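Local coordinates for uncharacterized protein (Bordetella pertussis, PDB 3FVV) that probably hydrolyses histidinol phosphate to histidinol and phosphate as a magnesium-dependent phosphatase of the HAD-like superfamily, SerB family, at residues A[2-7]-A[176-181]; A[26-31]-A[78-83]. All coordinates share one frame; numbering follows the deposited sequence.

Contact 1 of 2, residues A[2-7]-A[176-181]; sequences TTRRLA and GDFAES
Leu6 lies over one face of the Phe178 ring. Its CB sits 3.8 Å from the centroid of the Phe178 ring and 9° off the ring normal, a CH-pi contact over the centre. In Leu6 a chi1 of -177° puts CG anti to the backbone N. The two methyls of Leu6 reach the far part of the ring, CD1 at CZ and CD2 at CE2. Near the plane of the ring, at its edge, lies the carbonyl of Arg4. That carbonyl also takes the amide of Ala179, the residue after Phe178: Ala179 N to Arg4 O is 2.8 Å. The methyl of Ala179 packs on the backbone, CB at 3.7 Å from Thr3 O. Further along, Leu6 N donates to Glu180 O at 3.0 Å. The same oxygen receives a CA-H...O contact from Arg5. Ser181 CA makes another to Leu6 O, at 3.2 Å. Leu6 and Ser181 form a parallel bridge, with side chains on one face of the sheet and their CB atoms 4.1 Å apart.

A second shell holds the polar ends. Arg5 makes a salt bridge to Asp109, and Arg4 NE bonds to Gly108 O. Glu180 OE1 and Ser181 OG both bond to Thr198.

The contact pairs the N-terminal ends of strands 5-9 and 180-185, two parallel strands of the Rossmann-like sheet of HAD hydrolases. Strand 110-115 lies beside strand 5-9, and strand 199-203 beside strand 180-185. Helix 158-170 packs on Leu6 and Phe178 through Leu168, while helix 95-106 meets Arg5 through His104.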
ATOM      1  N   THR A   2     -26.913  10.711   4.270  1.00 44.22           N
ATOM      2  CA  THR A   2     -26.571   9.896   5.490  1.00 43.68           C
ATOM      3  C   THR A   2     -25.264  10.418   6.151  1.00 41.73           C
ATOM      4  O   THR A   2     -24.466  11.110   5.519  1.00 42.29           O
ATOM      5  CB  THR A   2     -26.585   8.275   5.208  1.00 44.68           C
ATOM      6  OG1 THR A   2     -25.278   7.775   4.830  1.00 46.21           O
ATOM      7  CG2 THR A   2     -27.695   7.837   4.156  1.00 43.37           C
ATOM      8  N   THR A   3     -25.084  10.101   7.430  1.00 39.13           N
ATOM      9  CA  THR A   3     -23.981  10.622   8.225  1.00 36.62           C
ATOM     10  C   THR A   3     -22.663   9.809   8.170  1.00 33.75           C
ATOM     11  O   THR A   3     -21.675  10.196   8.773  1.00 32.47           O
ATOM     12  CB  THR A   3     -24.391  10.699   9.706  1.00 37.51           C
ATOM     13  OG1 THR A   3     -24.558   9.366  10.230  1.00 39.26           O
ATOM     14  CG2 THR A   3     -25.675  11.480   9.866  1.00 37.77           C
ATOM     15  N   ARG A   4     -22.635   8.683   7.467  1.00 31.23           N
ATOM     16  CA  ARG A   4     -21.417   7.880   7.404  1.00 28.83           C
ATOM     17  C   ARG A   4     -20.179   8.622   6.823  1.00 25.57           C
ATOM     18  O   ARG A   4     -20.302   9.531   6.014  1.00 25.16           O
ATOM     19  CB  ARG A   4     -21.675   6.593   6.644  1.00 29.54           C
ATOM     20  CG  ARG A   4     -20.673   5.543   7.050  1.00 32.97           C
ATOM     21  CD  ARG A   4     -20.914   4.224   6.386  1.00 36.32           C
ATOM     22  NE  ARG A   4     -20.148   3.201   7.104  1.00 41.53           N
ATOM     23  CZ  ARG A   4     -20.057   1.916   6.743  1.00 42.99           C
ATOM     24  NH1 ARG A   4     -20.691   1.479   5.638  1.00 42.50           N
ATOM     25  NH2 ARG A   4     -19.328   1.073   7.489  1.00 40.56           N
ATOM     26  N   ARG A   5     -18.990   8.261   7.279  1.00 21.55           N
ATOM     27  CA  ARG A   5     -17.768   8.811   6.704  1.00 19.60           C
ATOM     28  C   ARG A   5     -16.951   7.693   6.057  1.00 17.65           C
ATOM     29  O   ARG A   5     -17.142   6.513   6.361  1.00 16.09           O
ATOM     30  CB  ARG A   5     -16.986   9.580   7.748  1.00 18.87           C
ATOM     31  CG  ARG A   5     -17.967  10.558   8.525  1.00 19.99           C
ATOM     32  CD  ARG A   5     -17.339  11.204   9.689  1.00 21.19           C
ATOM     33  NE  ARG A   5     -16.539  10.228  10.434  1.00 26.13           N
ATOM     34  CZ  ARG A   5     -15.733  10.565  11.433  1.00 28.26           C
ATOM     35  NH1 ARG A   5     -15.686  11.845  11.836  1.00 31.72           N
ATOM     36  NH2 ARG A   5     -15.013   9.643  12.062  1.00 22.14           N
ATOM     37  N   LEU A   6     -16.088   8.072   5.133  1.00 16.49           N
ATOM     38  CA  LEU A   6     -15.175   7.124   4.484  1.00 15.66           C
ATOM     39  C   LEU A   6     -13.780   7.407   5.046  1.00 15.26           C
ATOM     40  O   LEU A   6     -13.365   8.587   5.173  1.00 13.66           O
ATOM     41  CB  LEU A   6     -15.170   7.353   2.996  1.00 15.93           C
ATOM     42  CG  LEU A   6     -14.343   6.433   2.114  1.00 13.55           C
ATOM     43  CD1 LEU A   6     -14.887   5.052   2.167  1.00  9.81           C
ATOM     44  CD2 LEU A   6     -14.356   7.079   0.703  1.00 10.86           C
ATOM     45  N   ALA A   7     -13.055   6.336   5.354  1.00 12.80           N
ATOM     46  CA  ALA A   7     -11.698   6.492   5.793  1.00 12.07           C
ATOM     47  C   ALA A   7     -10.743   5.614   5.006  1.00 12.05           C
ATOM     48  O   ALA A   7     -10.785   4.372   5.093  1.00 13.93           O
ATOM     49  CB  ALA A   7     -11.617   6.154   7.361  1.00 11.27           C
ATOM     50  N   GLY A 176     -19.233  11.316  -2.710  1.00 22.00           N
ATOM     51  CA  GLY A 176     -20.174  12.322  -2.194  1.00 21.44           C
ATOM     52  C   GLY A 176     -21.351  11.756  -1.433  1.00 21.07           C
ATOM     53  O   GLY A 176     -22.148  12.509  -0.916  1.00 21.77           O
ATOM     54  N   ASP A 177     -21.502  10.437  -1.356  1.00 21.59           N
ATOM     55  CA  ASP A 177     -22.456   9.847  -0.411  1.00 22.20           C
ATOM     56  C   ASP A 177     -22.009  10.080   1.084  1.00 21.90           C
ATOM     57  O   ASP A 177     -22.834  10.032   2.004  1.00 23.26           O
ATOM     58  CB  ASP A 177     -22.606   8.316  -0.635  1.00 23.36           C
ATOM     59  CG  ASP A 177     -23.215   7.944  -1.986  1.00 25.50           C
ATOM     60  OD1 ASP A 177     -23.920   8.803  -2.570  1.00 24.92           O
ATOM     61  OD2 ASP A 177     -22.967   6.777  -2.452  1.00 25.10           O
ATOM     62  N   PHE A 178     -20.726  10.325   1.342  1.00 20.05           N
ATOM     63  CA  PHE A 178     -20.233  10.404   2.742  1.00 17.80           C
ATOM     64  C   PHE A 178     -20.268  11.813   3.290  1.00 17.02           C
ATOM     65  O   PHE A 178     -20.025  12.760   2.580  1.00 15.87           O
ATOM     66  CB  PHE A 178     -18.817   9.853   2.801  1.00 17.22           C
ATOM     67  CG  PHE A 178     -18.755   8.462   2.350  1.00 16.27           C
ATOM     68  CD1 PHE A 178     -19.122   7.445   3.201  1.00 16.60           C
ATOM     69  CD2 PHE A 178     -18.455   8.166   1.027  1.00 18.07           C
ATOM     70  CE1 PHE A 178     -19.119   6.146   2.769  1.00 17.42           C
ATOM     71  CE2 PHE A 178     -18.478   6.858   0.584  1.00 17.56           C
ATOM     72  CZ  PHE A 178     -18.810   5.852   1.465  1.00 17.25           C
ATOM     73  N   ALA A 179     -20.522  11.947   4.574  1.00 16.59           N
ATOM     74  CA  ALA A 179     -20.463  13.255   5.221  1.00 16.13           C
ATOM     75  C   ALA A 179     -19.041  13.839   5.185  1.00 17.12           C
ATOM     76  O   ALA A 179     -18.873  15.052   5.073  1.00 16.95           O
ATOM     77  CB  ALA A 179     -21.023  13.167   6.677  1.00 16.16           C
ATOM     78  N   GLU A 180     -18.007  12.993   5.302  1.00 16.83           N
ATOM     79  CA  GLU A 180     -16.609  13.387   5.063  1.00 17.08           C
ATOM     80  C   GLU A 180     -15.904  12.161   4.516  1.00 16.07           C
ATOM     81  O   GLU A 180     -16.320  11.036   4.778  1.00 16.62           O
ATOM     82  CB  GLU A 180     -15.848  13.684   6.356  1.00 18.76           C
ATOM     83  CG  GLU A 180     -16.384  14.762   7.247  1.00 23.63           C
ATOM     84  CD  GLU A 180     -16.448  16.094   6.560  1.00 30.09           C
ATOM     85  OE1 GLU A 180     -15.710  16.329   5.551  1.00 32.25           O
ATOM     86  OE2 GLU A 180     -17.265  16.923   7.023  1.00 34.69           O
ATOM     87  N   SER A 181     -14.788  12.377   3.857  1.00 16.12           N
ATOM     88  CA  SER A 181     -13.854  11.299   3.455  1.00 15.14           C
ATOM     89  C   SER A 181     -12.485  11.705   3.873  1.00 15.46           C
ATOM     90  O   SER A 181     -12.063  12.826   3.545  1.00 14.41           O
ATOM     91  CB  SER A 181     -13.830  11.126   1.952  1.00 15.39           C
ATOM     92  OG  SER A 181     -13.898  12.415   1.344  1.00 16.66           O
TER

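Contact 2 of 2, residues A[26-31]-A[78-83]; sequences DFLART and AAWHEE
CG of Phe27 is anti to its backbone N (chi1 164°), and CG of Glu83 takes the same anti position on its own helix. Both CA-CB bonds point to the other helix, and the two side chains cross obliquely. Glu83 CG lies at the edge of the Phe27 ring, in its plane, 3.9 Å from Phe27 CZ. Beyond CG the Glu83 chain is extended, and its carboxylate is turned 74° from the ring. OE2 of Glu83 comes to 3.5 Å from CZ of Phe27. The same CZ is 3.5 Å from Trp80 O, so the end of the ring meets both a carboxylate oxygen and a backbone carbonyl.

Thr31 adds to this side, though the placement of its side chain in the model is doubtful. Thr31 OG1 and Glu83 OE2 pass at 3.6 Å without a hydrogen bond between them. Glu83 OE1 makes a salt bridge to Arg33. Arg33 also makes a cation-pi contact with Trp80, so one guanidinium serves two residues of helix 74-89.

Leu28 meets Trp80 at about a right angle, its CD2 4.1 Å from Trp80 CE3. This is an apolar contact between a methyl and the six-membered ring of the indole.

The short helix axes approach to 11.1 Å at an angle of 105°, and the touching surface is small. Phe84 meets Phe27 from the same helix as Trp80. The contact is a steep helix-helix packing at the C-terminal end of helix 20-30. It belongs to the helical cap inserted after the first strand, as in SerB-type HAD phosphatases.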
ATOM      1  N   ASP A  26      13.390  -7.856  -0.137  1.00 14.53           N
ATOM      2  CA  ASP A  26      14.590  -8.067   0.621  1.00 14.75           C
ATOM      3  C   ASP A  26      14.476  -9.322   1.469  1.00 14.91           C
ATOM      4  O   ASP A  26      15.456 -10.039   1.650  1.00 14.22           O
ATOM      5  CB  ASP A  26      14.876  -6.868   1.529  1.00 16.82           C
ATOM      6  CG  ASP A  26      16.210  -6.992   2.210  1.00 19.84           C
ATOM      7  OD1 ASP A  26      17.212  -7.166   1.499  1.00 23.29           O
ATOM      8  OD2 ASP A  26      16.238  -6.959   3.436  1.00 26.89           O
ATOM      9  N   PHE A  27      13.278  -9.592   1.978  1.00 14.05           N
ATOM     10  CA  PHE A  27      13.027 -10.796   2.758  1.00 13.81           C
ATOM     11  C   PHE A  27      13.230 -12.051   1.901  1.00 13.17           C
ATOM     12  O   PHE A  27      13.877 -13.016   2.324  1.00 12.60           O
ATOM     13  CB  PHE A  27      11.631 -10.750   3.362  1.00 13.45           C
ATOM     14  CG  PHE A  27      11.133 -12.079   3.854  1.00 15.32           C
ATOM     15  CD1 PHE A  27      11.347 -12.460   5.170  1.00 17.30           C
ATOM     16  CD2 PHE A  27      10.428 -12.922   3.036  1.00 15.00           C
ATOM     17  CE1 PHE A  27      10.903 -13.634   5.633  1.00 17.06           C
ATOM     18  CE2 PHE A  27       9.990 -14.119   3.513  1.00 17.78           C
ATOM     19  CZ  PHE A  27      10.226 -14.476   4.805  1.00 14.66           C
ATOM     20  N   LEU A  28      12.702 -12.044   0.685  1.00 13.24           N
ATOM     21  CA  LEU A  28      12.905 -13.180  -0.233  1.00 12.78           C
ATOM     22  C   LEU A  28      14.389 -13.314  -0.611  1.00 12.83           C
ATOM     23  O   LEU A  28      14.932 -14.443  -0.620  1.00 13.29           O
ATOM     24  CB  LEU A  28      12.025 -13.060  -1.485  1.00 12.94           C
ATOM     25  CG  LEU A  28      10.501 -13.102  -1.285  1.00 12.18           C
ATOM     26  CD1 LEU A  28       9.828 -12.702  -2.578  1.00  7.84           C
ATOM     27  CD2 LEU A  28      10.045 -14.460  -0.863  1.00 10.06           C
ATOM     28  N   ALA A  29      15.068 -12.193  -0.854  1.00 13.59           N
ATOM     29  CA  ALA A  29      16.530 -12.211  -1.170  1.00 14.23           C
ATOM     30  C   ALA A  29      17.348 -12.886  -0.027  1.00 15.78           C
ATOM     31  O   ALA A  29      18.109 -13.856  -0.260  1.00 14.86           O
ATOM     32  CB  ALA A  29      17.051 -10.781  -1.437  1.00 13.59           C
ATOM     33  N   ARG A  30      17.201 -12.313   1.172  1.00 16.25           N
ATOM     34  CA  ARG A  30      17.850 -12.742   2.421  1.00 18.36           C
ATOM     35  C   ARG A  30      17.658 -14.180   2.771  1.00 18.68           C
ATOM     36  O   ARG A  30      18.426 -14.748   3.474  1.00 17.32           O
ATOM     37  CB  ARG A  30      17.188 -12.074   3.641  1.00 18.99           C
ATOM     38  CG  ARG A  30      17.893 -10.958   4.230  1.00 23.92           C
ATOM     39  CD  ARG A  30      17.560 -10.769   5.758  1.00 24.66           C
ATOM     40  NE  ARG A  30      16.146 -10.742   6.215  1.00 22.71           N
ATOM     41  CZ  ARG A  30      15.224  -9.846   5.862  1.00 22.34           C
ATOM     42  NH1 ARG A  30      15.448  -8.933   4.929  1.00 23.46           N
ATOM     43  NH2 ARG A  30      14.031  -9.892   6.425  1.00 22.39           N
ATOM     44  N   THR A  31      16.532 -14.717   2.380  1.00 20.27           N
ATOM     45  CA  THR A  31      16.027 -15.889   2.956  1.00 21.21           C
ATOM     46  C   THR A  31      16.069 -17.198   2.120  1.00 23.28           C
ATOM     47  O   THR A  31      15.265 -18.075   2.363  1.00 25.88           O
ATOM     48  CB  THR A  31      14.604 -15.485   3.399  1.00 22.37           C
ATOM     49  OG1 THR A  31      14.362 -15.886   4.727  1.00 26.13           O
ATOM     50  CG2 THR A  31      13.565 -15.922   2.496  1.00 14.73           C
ATOM     51  N   ALA A  78       2.564 -18.351   0.176  1.00  8.85           N
ATOM     52  CA  ALA A  78       1.807 -18.169   1.371  1.00  9.13           C
ATOM     53  C   ALA A  78       2.561 -18.525   2.646  1.00  8.84           C
ATOM     54  O   ALA A  78       2.436 -17.799   3.621  1.00 10.60           O
ATOM     55  CB  ALA A  78       0.379 -18.928   1.325  1.00  9.28           C
ATOM     56  N   ALA A  79       3.194 -19.688   2.692  1.00  9.05           N
ATOM     57  CA  ALA A  79       3.979 -20.142   3.826  1.00  9.73           C
ATOM     58  C   ALA A  79       5.069 -19.072   4.078  1.00 10.51           C
ATOM     59  O   ALA A  79       5.195 -18.569   5.172  1.00  9.95           O
ATOM     60  CB  ALA A  79       4.575 -21.577   3.573  1.00  9.79           C
ATOM     61  N   TRP A  80       5.755 -18.630   3.021  1.00 10.98           N
ATOM     62  CA  TRP A  80       6.798 -17.610   3.206  1.00 11.49           C
ATOM     63  C   TRP A  80       6.285 -16.244   3.642  1.00 11.29           C
ATOM     64  O   TRP A  80       6.909 -15.547   4.440  1.00 11.52           O
ATOM     65  CB  TRP A  80       7.690 -17.474   1.959  1.00 11.73           C
ATOM     66  CG  TRP A  80       8.284 -18.763   1.512  1.00 10.68           C
ATOM     67  CD1 TRP A  80       8.473 -19.857   2.252  1.00 13.16           C
ATOM     68  CD2 TRP A  80       8.731 -19.085   0.193  1.00 11.75           C
ATOM     69  NE1 TRP A  80       8.998 -20.861   1.500  1.00 12.78           N
ATOM     70  CE2 TRP A  80       9.201 -20.395   0.227  1.00 12.49           C
ATOM     71  CE3 TRP A  80       8.809 -18.365  -1.008  1.00 12.81           C
ATOM     72  CZ2 TRP A  80       9.711 -21.062  -0.927  1.00 14.57           C
ATOM     73  CZ3 TRP A  80       9.335 -19.006  -2.135  1.00 13.82           C
ATOM     74  CH2 TRP A  80       9.764 -20.343  -2.086  1.00 15.48           C
ATOM     75  N   HIS A  81       5.130 -15.855   3.140  1.00 12.93           N
ATOM     76  CA  HIS A  81       4.535 -14.616   3.584  1.00 11.73           C
ATOM     77  C   HIS A  81       4.154 -14.651   5.072  1.00 11.39           C
ATOM     78  O   HIS A  81       4.285 -13.688   5.738  1.00  9.46           O
ATOM     79  CB  HIS A  81       3.387 -14.220   2.683  1.00 11.02           C
ATOM     80  CG  HIS A  81       2.851 -12.867   2.983  1.00 11.28           C
ATOM     81  ND1 HIS A  81       3.279 -11.724   2.326  1.00 14.19           N
ATOM     82  CD2 HIS A  81       1.969 -12.456   3.902  1.00  9.88           C
ATOM     83  CE1 HIS A  81       2.652 -10.677   2.822  1.00 10.56           C
ATOM     84  NE2 HIS A  81       1.856 -11.091   3.782  1.00 13.30           N
ATOM     85  N   GLU A  82       3.668 -15.765   5.578  1.00 12.18           N
ATOM     86  CA  GLU A  82       3.421 -15.857   7.015  1.00 13.60           C
ATOM     87  C   GLU A  82       4.668 -15.628   7.824  1.00 13.38           C
ATOM     88  O   GLU A  82       4.661 -14.958   8.807  1.00 14.36           O
ATOM     89  CB  GLU A  82       2.805 -17.206   7.432  1.00 14.34           C
ATOM     90  CG  GLU A  82       1.452 -17.496   6.832  1.00 17.91           C
ATOM     91  CD  GLU A  82       1.033 -18.964   6.960  1.00 24.76           C
ATOM     92  OE1 GLU A  82       1.682 -19.719   7.704  1.00 28.36           O
ATOM     93  OE2 GLU A  82       0.075 -19.391   6.272  1.00 24.73           O
ATOM     94  N   GLU A  83       5.786 -16.159   7.391  1.00 13.61           N
ATOM     95  CA  GLU A  83       7.018 -15.911   8.098  1.00 14.15           C
ATOM     96  C   GLU A  83       7.383 -14.420   8.049  1.00 13.70           C
ATOM     97  O   GLU A  83       7.873 -13.882   9.003  1.00 14.05           O
ATOM     98  CB  GLU A  83       8.114 -16.789   7.444  1.00 14.94           C
ATOM     99  CG  GLU A  83       9.520 -16.561   7.994  1.00 18.98           C
ATOM    100  CD  GLU A  83      10.576 -17.310   7.113  1.00 23.74           C
ATOM    101  OE1 GLU A  83      10.209 -18.355   6.503  1.00 23.66           O
ATOM    102  OE2 GLU A  83      11.727 -16.808   6.981  1.00 22.43           O
TER

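How the contacts relate
The chain begins in contact 1 with residues 2-7, which lead into strand 5-9 of the core sheet. It then passes into helix 20-30, whose end supplies residues 26-31. Two further helices, 37-53 and 58-70, precede helix 74-89, where residues 78-83 close the short loop of contact 2. The chain then returns to the sheet with strand 110-115 and reaches residues 176-181, which close the long loop of contact 1. Contact 2 is therefore nested inside contact 1. Their centres are 38 Å apart, on opposite sides of the chain's centre. Contact 1 joins two strands of the core; contact 2 joins two helices of the cap.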